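Long-range contacts in probable N-glycosylase/DNA lyase (Thermotoga maritima, PDB 3N0U), which is probably a DNA glycosylase and lyase of the helix-hairpin-helix superfamily, with a fold built of helices and loops and no strands: residues 36-41 / 146-151; 29-34 / 202-207; 61-66 / 94-99; 86-91 / 98-103. All blocks are in the same frame, centred on the assembly; numbering follows the deposited sequence.

Interaction 1. Residues 36-41 / 146-151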
loop_
_atom_site.group_PDB
_atom_site.type_symbol
_atom_site.label_atom_id
_atom_site.label_comp_id
_atom_site.label_asym_id
_atom_site.label_seq_id
_atom_site.Cartn_x
_atom_site.Cartn_y
_atom_site.Cartn_z
ATOM N N GLU A 36 1.970 11.605 -8.567
ATOM C CA GLU A 36 3.008 11.861 -9.566
ATOM C C GLU A 36 4.288 11.139 -9.160
ATOM O O GLU A 36 5.039 10.667 -10.012
ATOM C CB GLU A 36 3.239 13.365 -9.735
ATOM C CG GLU A 36 2.187 14.030 -10.599
ATOM C CD GLU A 36 1.941 15.489 -10.227
ATOM O OE1 GLU A 36 2.839 16.111 -9.607
ATOM O OE2 GLU A 36 0.844 16.014 -10.556
ATOM N N GLU A 37 4.529 11.039 -7.858
ATOM C CA GLU A 37 5.696 10.329 -7.355
ATOM C C GLU A 37 5.527 8.819 -7.576
ATOM O O GLU A 37 6.464 8.118 -7.969
ATOM C CB GLU A 37 5.939 10.673 -5.879
ATOM C CG GLU A 37 6.256 12.168 -5.661
ATOM C CD GLU A 37 6.185 12.629 -4.214
ATOM O OE1 GLU A 37 5.878 11.805 -3.332
ATOM O OE2 GLU A 37 6.439 13.834 -3.965
ATOM N N PHE A 38 4.315 8.319 -7.374
ATOM C CA PHE A 38 4.051 6.908 -7.634
ATOM C C PHE A 38 4.261 6.594 -9.110
ATOM O O PHE A 38 4.869 5.585 -9.447
ATOM C CB PHE A 38 2.611 6.534 -7.274
ATOM C CG PHE A 38 2.266 6.700 -5.807
ATOM C CD1 PHE A 38 3.240 6.734 -4.827
ATOM C CD2 PHE A 38 0.945 6.753 -5.430
ATOM C CE1 PHE A 38 2.899 6.859 -3.496
ATOM C CE2 PHE A 38 0.587 6.881 -4.100
ATOM C CZ PHE A 38 1.566 6.922 -3.127
ATOM N N LYS A 39 3.716 7.441 -9.984
ATOM C CA LYS A 39 3.827 7.211 -11.430
ATOM C C LYS A 39 5.291 7.241 -11.864
ATOM O O LYS A 39 5.703 6.458 -12.729
ATOM C CB LYS A 39 2.973 8.206 -12.235
ATOM C CG LYS A 39 1.477 7.969 -12.072
ATOM C CD LYS A 39 0.654 8.647 -13.161
ATOM C CE LYS A 39 -0.250 7.646 -13.891
ATOM N NZ LYS A 39 -1.053 6.768 -12.966
ATOM N N ARG A 40 6.072 8.121 -11.246
ATOM C CA ARG A 40 7.492 8.263 -11.561
ATOM C C ARG A 40 8.217 6.972 -11.230
ATOM O O ARG A 40 9.064 6.528 -11.998
ATOM C CB ARG A 40 8.131 9.450 -10.812
ATOM C CG ARG A 40 9.648 9.557 -10.986
ATOM C CD ARG A 40 10.228 10.666 -10.133
ATOM N NE ARG A 40 9.449 11.896 -10.258
ATOM C CZ ARG A 40 9.012 12.625 -9.234
ATOM N NH1 ARG A 40 9.284 12.266 -7.987
ATOM N NH2 ARG A 40 8.305 13.725 -9.458
ATOM N N LEU A 41 7.869 6.351 -10.103
ATOM C CA LEU A 41 8.507 5.102 -9.698
ATOM C C LEU A 41 8.192 3.995 -10.716
ATOM O O LEU A 41 9.077 3.290 -11.163
ATOM C CB LEU A 41 8.040 4.712 -8.290
ATOM C CG LEU A 41 8.543 3.363 -7.790
ATOM C CD1 LEU A 41 10.086 3.313 -7.780
ATOM C CD2 LEU A 41 7.996 3.035 -6.416
ATOM N N PHE A 146 1.779 -1.990 -2.725
ATOM C CA PHE A 146 2.966 -1.895 -3.566
ATOM C C PHE A 146 2.585 -1.439 -4.982
ATOM O O PHE A 146 3.177 -0.496 -5.532
ATOM C CB PHE A 146 3.700 -3.245 -3.621
ATOM C CG PHE A 146 4.777 -3.323 -4.680
ATOM C CD1 PHE A 146 5.951 -2.621 -4.543
ATOM C CD2 PHE A 146 4.587 -4.087 -5.801
ATOM C CE1 PHE A 146 6.922 -2.686 -5.507
ATOM C CE2 PHE A 146 5.554 -4.146 -6.778
ATOM C CZ PHE A 146 6.723 -3.442 -6.620
ATOM N N LEU A 147 1.620 -2.110 -5.587
ATOM C CA LEU A 147 1.254 -1.773 -6.957
ATOM C C LEU A 147 0.749 -0.330 -7.068
ATOM O O LEU A 147 1.166 0.434 -7.948
ATOM C CB LEU A 147 0.264 -2.802 -7.518
ATOM C CG LEU A 147 0.903 -4.187 -7.752
ATOM C CD1 LEU A 147 -0.153 -5.244 -7.984
ATOM C CD2 LEU A 147 1.890 -4.145 -8.922
ATOM N N ARG A 148 -0.104 0.082 -6.143
ATOM C CA ARG A 148 -0.589 1.448 -6.130
ATOM C C ARG A 148 0.573 2.441 -6.039
ATOM O O ARG A 148 0.568 3.482 -6.714
ATOM C CB ARG A 148 -1.542 1.628 -4.942
ATOM C CG ARG A 148 -2.409 2.879 -4.985
ATOM C CD ARG A 148 -1.668 4.179 -4.612
ATOM N NE ARG A 148 -1.012 4.131 -3.312
ATOM C CZ ARG A 148 -1.591 4.449 -2.160
ATOM N NH1 ARG A 148 -2.858 4.798 -2.118
ATOM N NH2 ARG A 148 -0.902 4.365 -1.030
ATOM N N ASN A 149 1.562 2.121 -5.191
ATOM C CA ASN A 149 2.698 3.001 -4.979
ATOM C C ASN A 149 3.652 3.070 -6.192
ATOM O O ASN A 149 4.592 3.860 -6.202
ATOM C CB ASN A 149 3.462 2.648 -3.701
ATOM C CG ASN A 149 2.768 3.154 -2.446
ATOM O OD1 ASN A 149 1.602 3.491 -2.464
ATOM N ND2 ASN A 149 3.490 3.198 -1.364
ATOM N N THR A 150 3.403 2.251 -7.207
ATOM C CA THR A 150 4.136 2.346 -8.464
ATOM C C THR A 150 3.269 2.968 -9.569
ATOM O O THR A 150 3.658 2.986 -10.728
ATOM C CB THR A 150 4.639 0.966 -8.956
ATOM O OG1 THR A 150 3.542 0.186 -9.472
ATOM C CG2 THR A 150 5.317 0.232 -7.845
ATOM N N GLY A 151 2.096 3.465 -9.192
ATOM C CA GLY A 151 1.223 4.192 -10.098
ATOM C C GLY A 151 -0.058 3.481 -10.500
ATOM O O GLY A 151 -0.873 4.057 -11.232
HETATM O O HOH W 1 3.497 4.256 -13.417
#

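Interaction 2. Residues 29-34 / 202-207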
loop_
_atom_site.group_PDB
_atom_site.type_symbol
_atom_site.label_atom_id
_atom_site.label_comp_id
_atom_site.label_asym_id
_atom_site.label_seq_id
_atom_site.Cartn_x
_atom_site.Cartn_y
_atom_site.Cartn_z
ATOM N N PRO A 29 -4.371 18.718 -4.140
ATOM C CA PRO A 29 -2.973 18.943 -4.564
ATOM C C PRO A 29 -2.009 17.949 -3.935
ATOM O O PRO A 29 -1.032 17.526 -4.573
ATOM C CB PRO A 29 -2.663 20.376 -4.105
ATOM C CG PRO A 29 -3.970 20.963 -3.688
ATOM C CD PRO A 29 -4.949 19.871 -3.430
ATOM N N LEU A 30 -2.259 17.571 -2.691
ATOM C CA LEU A 30 -1.405 16.581 -2.041
ATOM C C LEU A 30 -1.558 15.210 -2.680
ATOM O O LEU A 30 -0.582 14.497 -2.873
ATOM C CB LEU A 30 -1.738 16.490 -0.551
ATOM C CG LEU A 30 -1.485 17.747 0.280
ATOM C CD1 LEU A 30 -1.839 17.454 1.722
ATOM C CD2 LEU A 30 -0.032 18.190 0.168
ATOM N N VAL A 31 -2.788 14.816 -2.960
ATOM C CA VAL A 31 -3.052 13.542 -3.614
ATOM C C VAL A 31 -2.387 13.505 -4.989
ATOM O O VAL A 31 -1.733 12.525 -5.334
ATOM C CB VAL A 31 -4.565 13.302 -3.721
ATOM C CG1 VAL A 31 -4.881 12.069 -4.557
ATOM C CG2 VAL A 31 -5.175 13.165 -2.332
ATOM N N GLU A 32 -2.538 14.576 -5.762
ATOM C CA GLU A 32 -1.997 14.581 -7.112
ATOM C C GLU A 32 -0.481 14.574 -7.086
ATOM O O GLU A 32 0.148 13.890 -7.869
ATOM C CB GLU A 32 -2.525 15.771 -7.917
ATOM C CG GLU A 32 -3.999 15.668 -8.237
ATOM C CD GLU A 32 -4.293 14.565 -9.237
ATOM O OE1 GLU A 32 -3.531 14.457 -10.237
ATOM O OE2 GLU A 32 -5.263 13.803 -9.027
ATOM N N GLN A 33 0.121 15.310 -6.168
ATOM C CA GLN A 33 1.577 15.342 -6.101
ATOM C C GLN A 33 2.109 13.986 -5.670
ATOM O O GLN A 33 3.115 13.499 -6.198
ATOM C CB GLN A 33 2.045 16.440 -5.152
ATOM C CG GLN A 33 1.980 17.811 -5.810
ATOM C CD GLN A 33 1.766 18.939 -4.821
ATOM O OE1 GLN A 33 2.277 18.904 -3.699
ATOM N NE2 GLN A 33 0.994 19.944 -5.229
ATOM N N ARG A 34 1.403 13.328 -4.757
ATOM C CA ARG A 34 1.868 12.032 -4.285
ATOM C C ARG A 34 1.754 11.009 -5.417
ATOM O O ARG A 34 2.666 10.207 -5.637
ATOM C CB ARG A 34 1.072 11.602 -3.057
ATOM C CG ARG A 34 1.560 10.324 -2.422
ATOM C CD ARG A 34 2.955 10.480 -1.852
ATOM N NE ARG A 34 2.983 11.287 -0.629
ATOM C CZ ARG A 34 3.507 12.501 -0.531
ATOM N NH1 ARG A 34 4.062 13.095 -1.584
ATOM N NH2 ARG A 34 3.475 13.125 0.638
ATOM N N PRO A 202 -9.766 3.886 -7.581
ATOM C CA PRO A 202 -9.478 3.298 -6.268
ATOM C C PRO A 202 -8.128 3.739 -5.680
ATOM O O PRO A 202 -8.032 4.002 -4.482
ATOM C CB PRO A 202 -9.475 1.786 -6.564
ATOM C CG PRO A 202 -10.465 1.652 -7.697
ATOM C CD PRO A 202 -10.222 2.879 -8.553
ATOM N N GLY A 203 -7.096 3.842 -6.510
ATOM C CA GLY A 203 -5.768 4.135 -6.005
ATOM C C GLY A 203 -5.666 5.536 -5.421
ATOM O O GLY A 203 -5.005 5.755 -4.388
ATOM N N LYS A 204 -6.305 6.507 -6.074
ATOM C CA LYS A 204 -6.338 7.877 -5.543
ATOM C C LYS A 204 -7.366 8.024 -4.428
ATOM O O LYS A 204 -7.152 8.765 -3.464
ATOM C CB LYS A 204 -6.652 8.873 -6.665
ATOM C CG LYS A 204 -5.484 9.107 -7.572
ATOM C CD LYS A 204 -5.730 10.161 -8.610
ATOM C CE LYS A 204 -4.517 10.279 -9.515
ATOM N NZ LYS A 204 -4.741 11.273 -10.608
ATOM N N PHE A 205 -8.489 7.341 -4.571
ATOM C CA PHE A 205 -9.549 7.400 -3.569
ATOM C C PHE A 205 -8.985 7.020 -2.210
ATOM O O PHE A 205 -9.318 7.638 -1.203
ATOM C CB PHE A 205 -10.697 6.457 -3.952
ATOM C CG PHE A 205 -11.914 6.609 -3.105
ATOM C CD1 PHE A 205 -12.592 7.811 -3.059
ATOM C CD2 PHE A 205 -12.391 5.551 -2.354
ATOM C CE1 PHE A 205 -13.721 7.959 -2.276
ATOM C CE2 PHE A 205 -13.538 5.696 -1.574
ATOM C CZ PHE A 205 -14.197 6.904 -1.548
ATOM N N ASP A 206 -8.125 6.012 -2.184
ATOM C CA ASP A 206 -7.478 5.597 -0.930
ATOM C C ASP A 206 -6.817 6.773 -0.214
ATOM O O ASP A 206 -6.871 6.877 1.017
ATOM C CB ASP A 206 -6.407 4.541 -1.209
ATOM C CG ASP A 206 -5.660 4.134 0.032
ATOM O OD1 ASP A 206 -6.195 3.306 0.809
ATOM O OD2 ASP A 206 -4.533 4.625 0.217
ATOM N N LEU A 207 -6.163 7.648 -0.972
ATOM C CA LEU A 207 -5.481 8.790 -0.355
ATOM C C LEU A 207 -6.458 9.814 0.189
ATOM O O LEU A 207 -6.196 10.423 1.217
ATOM C CB LEU A 207 -4.508 9.438 -1.318
ATOM C CG LEU A 207 -3.378 8.513 -1.760
ATOM C CD1 LEU A 207 -2.494 9.276 -2.723
ATOM C CD2 LEU A 207 -2.569 8.011 -0.560
#

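Interaction 3. Residues 61-66 / 94-99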
loop_
_atom_site.group_PDB
_atom_site.type_symbol
_atom_site.label_atom_id
_atom_site.label_comp_id
_atom_site.label_asym_id
_atom_site.label_seq_id
_atom_site.Cartn_x
_atom_site.Cartn_y
_atom_site.Cartn_z
ATOM N N ALA A 61 3.197 -3.365 6.988
ATOM C CA ALA A 61 2.056 -4.292 7.058
ATOM C C ALA A 61 1.203 -4.068 8.292
ATOM O O ALA A 61 -0.037 -4.109 8.213
ATOM C CB ALA A 61 2.524 -5.718 7.018
ATOM N N ASN A 62 1.866 -3.842 9.421
ATOM C CA ASN A 62 1.201 -3.552 10.684
ATOM C C ASN A 62 1.951 -2.439 11.399
ATOM O O ASN A 62 2.225 -2.522 12.599
ATOM C CB ASN A 62 1.157 -4.795 11.580
ATOM C CG ASN A 62 0.010 -5.739 11.232
ATOM O OD1 ASN A 62 -0.841 -5.431 10.395
ATOM N ND2 ASN A 62 -0.028 -6.889 11.897
ATOM N N TRP A 63 2.296 -1.407 10.638
ATOM C CA TRP A 63 3.056 -0.266 11.137
ATOM C C TRP A 63 2.669 0.956 10.327
ATOM O O TRP A 63 2.115 0.865 9.225
ATOM C CB TRP A 63 4.551 -0.508 10.922
ATOM C CG TRP A 63 5.538 0.235 11.795
ATOM C CD1 TRP A 63 5.366 0.642 13.083
ATOM C CD2 TRP A 63 6.869 0.620 11.431
ATOM N NE1 TRP A 63 6.506 1.256 13.542
ATOM C CE2 TRP A 63 7.445 1.247 12.547
ATOM C CE3 TRP A 63 7.625 0.490 10.265
ATOM C CZ2 TRP A 63 8.740 1.743 12.534
ATOM C CZ3 TRP A 63 8.926 0.979 10.256
ATOM C CH2 TRP A 63 9.466 1.595 11.388
ATOM N N SER A 64 3.031 2.107 10.842
ATOM C CA SER A 64 2.624 3.375 10.254
ATOM C C SER A 64 3.422 3.689 9.006
ATOM O O SER A 64 4.555 3.238 8.844
ATOM C CB SER A 64 2.857 4.482 11.263
ATOM O OG SER A 64 4.243 4.538 11.558
ATOM N N ALA A 65 2.822 4.477 8.125
ATOM C CA ALA A 65 3.514 4.984 6.959
ATOM C C ALA A 65 4.732 5.784 7.387
ATOM O O ALA A 65 5.806 5.710 6.776
ATOM C CB ALA A 65 2.585 5.840 6.163
ATOM N N GLU A 66 4.570 6.530 8.463
ATOM C CA GLU A 66 5.651 7.347 9.002
ATOM C C GLU A 66 6.878 6.492 9.318
ATOM O O GLU A 66 8.012 6.839 8.965
ATOM C CB GLU A 66 5.142 8.073 10.253
ATOM C CG GLU A 66 6.208 8.754 11.081
ATOM C CD GLU A 66 5.626 9.514 12.265
ATOM O OE1 GLU A 66 4.661 10.287 12.063
ATOM O OE2 GLU A 66 6.133 9.334 13.395
ATOM N N VAL A 94 15.502 1.764 13.770
ATOM C CA VAL A 94 14.476 2.715 13.322
ATOM C C VAL A 94 13.124 2.428 13.962
ATOM O O VAL A 94 12.128 3.072 13.643
ATOM C CB VAL A 94 14.322 2.777 11.778
ATOM C CG1 VAL A 94 15.640 3.133 11.135
ATOM C CG2 VAL A 94 13.780 1.473 11.213
ATOM N N GLY A 95 13.089 1.457 14.861
ATOM C CA GLY A 95 11.920 1.250 15.701
ATOM C C GLY A 95 10.919 0.194 15.268
ATOM O O GLY A 95 9.843 0.098 15.853
ATOM N N HIS A 96 11.247 -0.617 14.272
ATOM C CA HIS A 96 10.310 -1.661 13.890
ATOM C C HIS A 96 10.150 -2.662 15.011
ATOM O O HIS A 96 11.135 -3.044 15.649
ATOM C CB HIS A 96 10.741 -2.388 12.623
ATOM C CG HIS A 96 9.578 -2.950 11.883
ATOM N ND1 HIS A 96 8.906 -4.071 12.319
ATOM C CD2 HIS A 96 8.892 -2.488 10.814
ATOM C CE1 HIS A 96 7.869 -4.293 11.531
ATOM N NE2 HIS A 96 7.838 -3.342 10.610
ATOM N N ARG A 97 8.915 -3.072 15.261
ATOM C CA ARG A 97 8.613 -4.020 16.340
ATOM C C ARG A 97 8.970 -5.469 16.040
ATOM O O ARG A 97 9.069 -6.278 16.948
ATOM C CB ARG A 97 7.133 -3.939 16.729
ATOM C CG ARG A 97 6.771 -2.639 17.419
ATOM C CD ARG A 97 5.341 -2.665 17.966
ATOM N NE ARG A 97 4.336 -2.747 16.903
ATOM C CZ ARG A 97 3.852 -1.698 16.239
ATOM N NH1 ARG A 97 4.275 -0.467 16.514
ATOM N NH2 ARG A 97 2.940 -1.879 15.291
ATOM N N TYR A 98 9.194 -5.790 14.765
ATOM C CA TYR A 98 9.437 -7.180 14.337
ATOM C C TYR A 98 10.609 -7.215 13.376
ATOM O O TYR A 98 10.497 -7.685 12.247
ATOM C CB TYR A 98 8.177 -7.775 13.692
ATOM C CG TYR A 98 6.960 -7.622 14.567
ATOM C CD1 TYR A 98 6.801 -8.380 15.713
ATOM C CD2 TYR A 98 5.998 -6.687 14.267
ATOM C CE1 TYR A 98 5.685 -8.227 16.518
ATOM C CE2 TYR A 98 4.880 -6.518 15.073
ATOM C CZ TYR A 98 4.744 -7.284 16.199
ATOM O OH TYR A 98 3.645 -7.096 16.993
ATOM N N PRO A 99 11.759 -6.709 13.823
ATOM C CA PRO A 99 12.869 -6.488 12.894
ATOM C C PRO A 99 13.450 -7.768 12.314
ATOM O O PRO A 99 13.852 -7.772 11.153
ATOM C CB PRO A 99 13.892 -5.748 13.749
ATOM C CG PRO A 99 13.590 -6.164 15.152
ATOM C CD PRO A 99 12.095 -6.303 15.194
HETATM O O HOH W 2 7.943 2.286 16.100
#

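Interaction 4. Residues 86-91 / 98-103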
loop_
_atom_site.group_PDB
_atom_site.type_symbol
_atom_site.label_atom_id
_atom_site.label_comp_id
_atom_site.label_asym_id
_atom_site.label_seq_id
_atom_site.Cartn_x
_atom_site.Cartn_y
_atom_site.Cartn_z
ATOM N N GLU A 86 22.599 -7.545 9.714
ATOM C CA GLU A 86 22.769 -6.104 9.665
ATOM C C GLU A 86 21.465 -5.394 9.293
ATOM O O GLU A 86 21.186 -4.296 9.779
ATOM C CB GLU A 86 23.875 -5.719 8.673
ATOM C CG GLU A 86 25.304 -5.810 9.249
ATOM C CD GLU A 86 25.825 -7.234 9.380
ATOM O OE1 GLU A 86 25.234 -8.153 8.768
ATOM O OE2 GLU A 86 26.840 -7.433 10.089
ATOM N N LEU A 87 20.687 -5.983 8.404
ATOM C CA LEU A 87 19.393 -5.410 8.065
ATOM C C LEU A 87 18.468 -5.436 9.278
ATOM O O LEU A 87 17.795 -4.457 9.575
ATOM C CB LEU A 87 18.770 -6.171 6.898
ATOM C CG LEU A 87 17.396 -5.670 6.448
ATOM C CD1 LEU A 87 17.473 -4.182 6.121
ATOM C CD2 LEU A 87 16.910 -6.481 5.264
ATOM N N ALA A 88 18.437 -6.549 9.997
ATOM C CA ALA A 88 17.598 -6.621 11.195
ATOM C C ALA A 88 18.025 -5.561 12.203
ATOM O O ALA A 88 17.183 -4.943 12.872
ATOM C CB ALA A 88 17.658 -8.003 11.813
ATOM N N GLU A 89 19.333 -5.347 12.336
ATOM C CA GLU A 89 19.799 -4.353 13.295
ATOM C C GLU A 89 19.333 -2.949 12.894
ATOM O O GLU A 89 18.914 -2.160 13.743
ATOM C CB GLU A 89 21.315 -4.405 13.454
ATOM C CG GLU A 89 21.867 -3.336 14.387
ATOM C CD GLU A 89 21.261 -3.387 15.788
ATOM O OE1 GLU A 89 20.937 -4.492 16.274
ATOM O OE2 GLU A 89 21.117 -2.310 16.410
ATOM N N LYS A 90 19.399 -2.617 11.604
ATOM C CA LYS A 90 18.946 -1.298 11.172
ATOM C C LYS A 90 17.431 -1.147 11.346
ATOM O O LYS A 90 16.951 -0.071 11.696
ATOM C CB LYS A 90 19.339 -1.015 9.727
ATOM C CG LYS A 90 20.847 -0.832 9.517
ATOM C CD LYS A 90 21.129 -0.083 8.241
ATOM C CE LYS A 90 22.610 0.323 8.126
ATOM N NZ LYS A 90 22.735 1.431 7.146
ATOM N N LEU A 91 16.682 -2.222 11.151
ATOM C CA LEU A 91 15.242 -2.146 11.374
ATOM C C LEU A 91 14.941 -1.972 12.856
ATOM O O LEU A 91 14.009 -1.271 13.218
ATOM C CB LEU A 91 14.519 -3.364 10.821
ATOM C CG LEU A 91 14.555 -3.474 9.309
ATOM C CD1 LEU A 91 13.947 -4.801 8.917
ATOM C CD2 LEU A 91 13.789 -2.335 8.676
ATOM N N TYR A 98 9.194 -5.790 14.765
ATOM C CA TYR A 98 9.437 -7.180 14.337
ATOM C C TYR A 98 10.609 -7.215 13.376
ATOM O O TYR A 98 10.497 -7.685 12.247
ATOM C CB TYR A 98 8.177 -7.775 13.692
ATOM C CG TYR A 98 6.960 -7.622 14.567
ATOM C CD1 TYR A 98 6.801 -8.380 15.713
ATOM C CD2 TYR A 98 5.998 -6.687 14.267
ATOM C CE1 TYR A 98 5.685 -8.227 16.518
ATOM C CE2 TYR A 98 4.880 -6.518 15.073
ATOM C CZ TYR A 98 4.744 -7.284 16.199
ATOM O OH TYR A 98 3.645 -7.096 16.993
ATOM N N PRO A 99 11.759 -6.709 13.823
ATOM C CA PRO A 99 12.869 -6.488 12.894
ATOM C C PRO A 99 13.450 -7.768 12.314
ATOM O O PRO A 99 13.852 -7.772 11.153
ATOM C CB PRO A 99 13.892 -5.748 13.749
ATOM C CG PRO A 99 13.590 -6.164 15.152
ATOM C CD PRO A 99 12.095 -6.303 15.194
ATOM N N GLN A 100 13.544 -8.832 13.103
ATOM C CA GLN A 100 14.142 -10.064 12.593
ATOM C C GLN A 100 13.284 -10.651 11.483
ATOM O O GLN A 100 13.777 -10.982 10.405
ATOM C CB GLN A 100 14.355 -11.087 13.708
ATOM C CG GLN A 100 15.060 -12.338 13.249
ATOM C CD GLN A 100 16.519 -12.119 12.871
ATOM O OE1 GLN A 100 17.220 -11.251 13.420
ATOM N NE2 GLN A 100 16.990 -12.934 11.944
ATOM N N LYS A 101 11.993 -10.775 11.733
ATOM C CA LYS A 101 11.141 -11.412 10.752
ATOM C C LYS A 101 11.005 -10.560 9.488
ATOM O O LYS A 101 11.019 -11.085 8.375
ATOM C CB LYS A 101 9.771 -11.727 11.374
ATOM C CG LYS A 101 9.007 -12.782 10.641
ATOM C CD LYS A 101 9.754 -14.138 10.698
ATOM C CE LYS A 101 10.091 -14.658 9.323
ATOM N NZ LYS A 101 10.483 -16.099 9.392
ATOM N N ARG A 102 10.858 -9.251 9.623
ATOM C CA ARG A 102 10.756 -8.401 8.435
ATOM C C ARG A 102 12.049 -8.440 7.637
ATOM O O ARG A 102 12.022 -8.456 6.406
ATOM C CB ARG A 102 10.413 -6.956 8.800
ATOM C CG ARG A 102 9.074 -6.775 9.509
ATOM C CD ARG A 102 7.863 -7.136 8.650
ATOM N NE ARG A 102 6.665 -7.103 9.490
ATOM C CZ ARG A 102 6.287 -8.082 10.309
ATOM N NH1 ARG A 102 6.985 -9.219 10.390
ATOM N NH2 ARG A 102 5.207 -7.927 11.054
ATOM N N ALA A 103 13.185 -8.456 8.322
ATOM C CA ALA A 103 14.474 -8.562 7.627
ATOM C C ALA A 103 14.521 -9.858 6.820
ATOM O O ALA A 103 15.000 -9.868 5.686
ATOM C CB ALA A 103 15.620 -8.510 8.606
#

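Interaction 1. Residues 36-41 / 146-151
F38 has CG anti to the carbonyl carbon (chi1 -63°), and its ring meets N149 and the bent side chain of R148 at the end of helix 140-148. N149 lies over one face of the ring: its CA is 3.9 Å from the F38 ring centroid and 18° off the normal, a CH-pi contact. N149 OD1, 3.5 Å from F38 CZ, sits toward the rim, amide and ring stacked with their planes 17° apart. R148 NE approaches F38 CE2 at 3.3 Å, which puts CE2 over one face of the guanidinium. Helix 140-148, probably the second helix of the helix-hairpin-helix motif, ends here in a Schellman motif, with G151 at positive phi as C-prime and its N bonded back to R148 O. R148 holds N149 side-on, NE and NH2 both donating in the guanidinium plane to OD1, at 2.8 Å from NE and 3.0 Å from NH2. E53 and the backbone O of K219 take N149 ND2, so both ends of the amide are tied and its rotation is fixed. L41 CD2 rests 3.5 Å from N149 O. K39 NZ, salt-bridged to E153, adds a weak bond to G151 O, and water 1 bridges K39 O and T150 O.

Interaction 2. Residues 29-34 / 202-207
V31 CA and L207 CA, 6.3 Å apart, mark the nearest backbone approach of two helical segments whose axes come within 9.9 Å at 132° between their N-to-C directions. The contact packs the long N-terminal helix 13-44 against helix 202-214, the last helix of this all-helical glycosylase fold. Its apolar part joins V31 and L207: V31 CG2 lies 3.9 Å from L207 CB, while V31 CG1 lies 4.1 Å from L207 CD1. The same CD1 touches the aliphatic CG of R34, the two side chains crossing at about a right angle. The guanidinium of R34 is engaged elsewhere, in a salt bridge with E37 and hydrogen bonds to the backbone O atoms of V217 and D218. On the polar side, K204 runs out extended beyond CG, and E32 bends back to meet it, chi2 at -69° turning CD. The resulting salt bridge is uneven: K204 NZ gives E32 OE1 a weak bond of 3.4 Å, but reaches E32 OE2 at 3.0 Å on its syn side, 20° out of the carboxylate plane.

Interaction 3. Residues 61-66 / 94-99
W63 carries its indole across to V94, G95, H96 and R97, and the path starts at CB, from which CG is set anti to the backbone N (chi1 -157°). On the pyrrole side, W63 CD1 lies 3.8 Å from R97 NH1, the guanidinium plane standing nearly perpendicular to the indole. W63 NE1 donates to the oxygen of water 2 at 3.1 Å, and the water in turn donates to G95 O, bridging the two segments. Further round the ring, W63 CZ2 is 3.8 Å from G95 C. At the tip, W63 CH2 meets V94 O at 3.8 Å, the oxygen lying at the indole edge and in its plane. On the return side, CE3 and CZ3 meet the edge of the imidazole: H96 CD2 stands over the indole face, toward its rim, 3.3 Å from W63 CE3. This is an edge-to-face pair, with the six-membered ring of W63 and the H96 ring 4.6 Å apart between centroids and their planes at 60°. The imidazole is pinned at both nitrogens, since NE2 bonds to L59 O and ND1 accepts from Y98 N in the ring plane, with an N-H...acceptor angle of 161°. Beside the indole, R97 NH2 lies 2.9 Å from N62 O. Both segments are helix-capping loops: S64 N-caps helix 65-75, bonding through OG to G67 N, while G95 closes helix 84-93 in a Schellman motif and Y98 takes the N-cap position of helix 99-109.

Interaction 4. Residues 86-91 / 98-103
A103 points its CB at the neighbouring helix and enters between L87, A88 and L91. A103 CB is 3.8 Å from A88 CB. The leucines stand slightly farther off, with A103 CB 4.0 Å from L87 CG and L91 CD1 a little beyond that. The two leucines reach it with different first torsions: L87 has CG anti to the backbone N (chi1 180°), whereas L91 has CG anti to the carbonyl carbon (chi1 -67°). L91 CD1 rests near the backbone O of P99, the N of A103 and the CB of R102. L87 CD2 meets the backbone of A103 instead. L84 also touches A103, and with L87, A88 and L91 it completes the four-residue hole of a knobs-into-holes fit. The two helices concerned, 84-93 and 99-109, follow each other in the chain with a short loop between them, in the all-helical fold of this glycosylase family. Their axes approach to 8.1 Å with N-to-C directions 130° apart, a close approach that the small A88 and A103 permit. At the start of the second helix, P99 points its CB toward the first: P99 CB is 3.5 Å from A88 O and 3.8 Å from L91 CB. Q100 is bent at chi2, which turns CD; Q100 OE1 lies 3.7 Å from A88 CB, while its NE2 bonds to E104. I75, from helix 65-75, packs on L87 and L91.

In the fold
The contacts form two joined pairs. Interactions 1 and 2, with centres about 11 Å apart, share helix 13-44 and meet directly: R148 NH1 makes a salt bridge to D206 OD2 at 2.9 Å, and F38 CE2 packs 4.1 Å from L207 CD1. Interactions 3 and 4, about 10 Å apart between centres, share Y98 and P99 and are linked by a probable hydrogen bond from H96 N to L91 O at 3.0 Å. The centres of interactions 2 and 4 lie about 30 Å apart, on opposite sides of the chain's centre. The sodium ion, bound at V132, A135 and I138, is about 12 Å from the side chain of R102 and about 14 Å from that of N62, so none of these contacts builds its site.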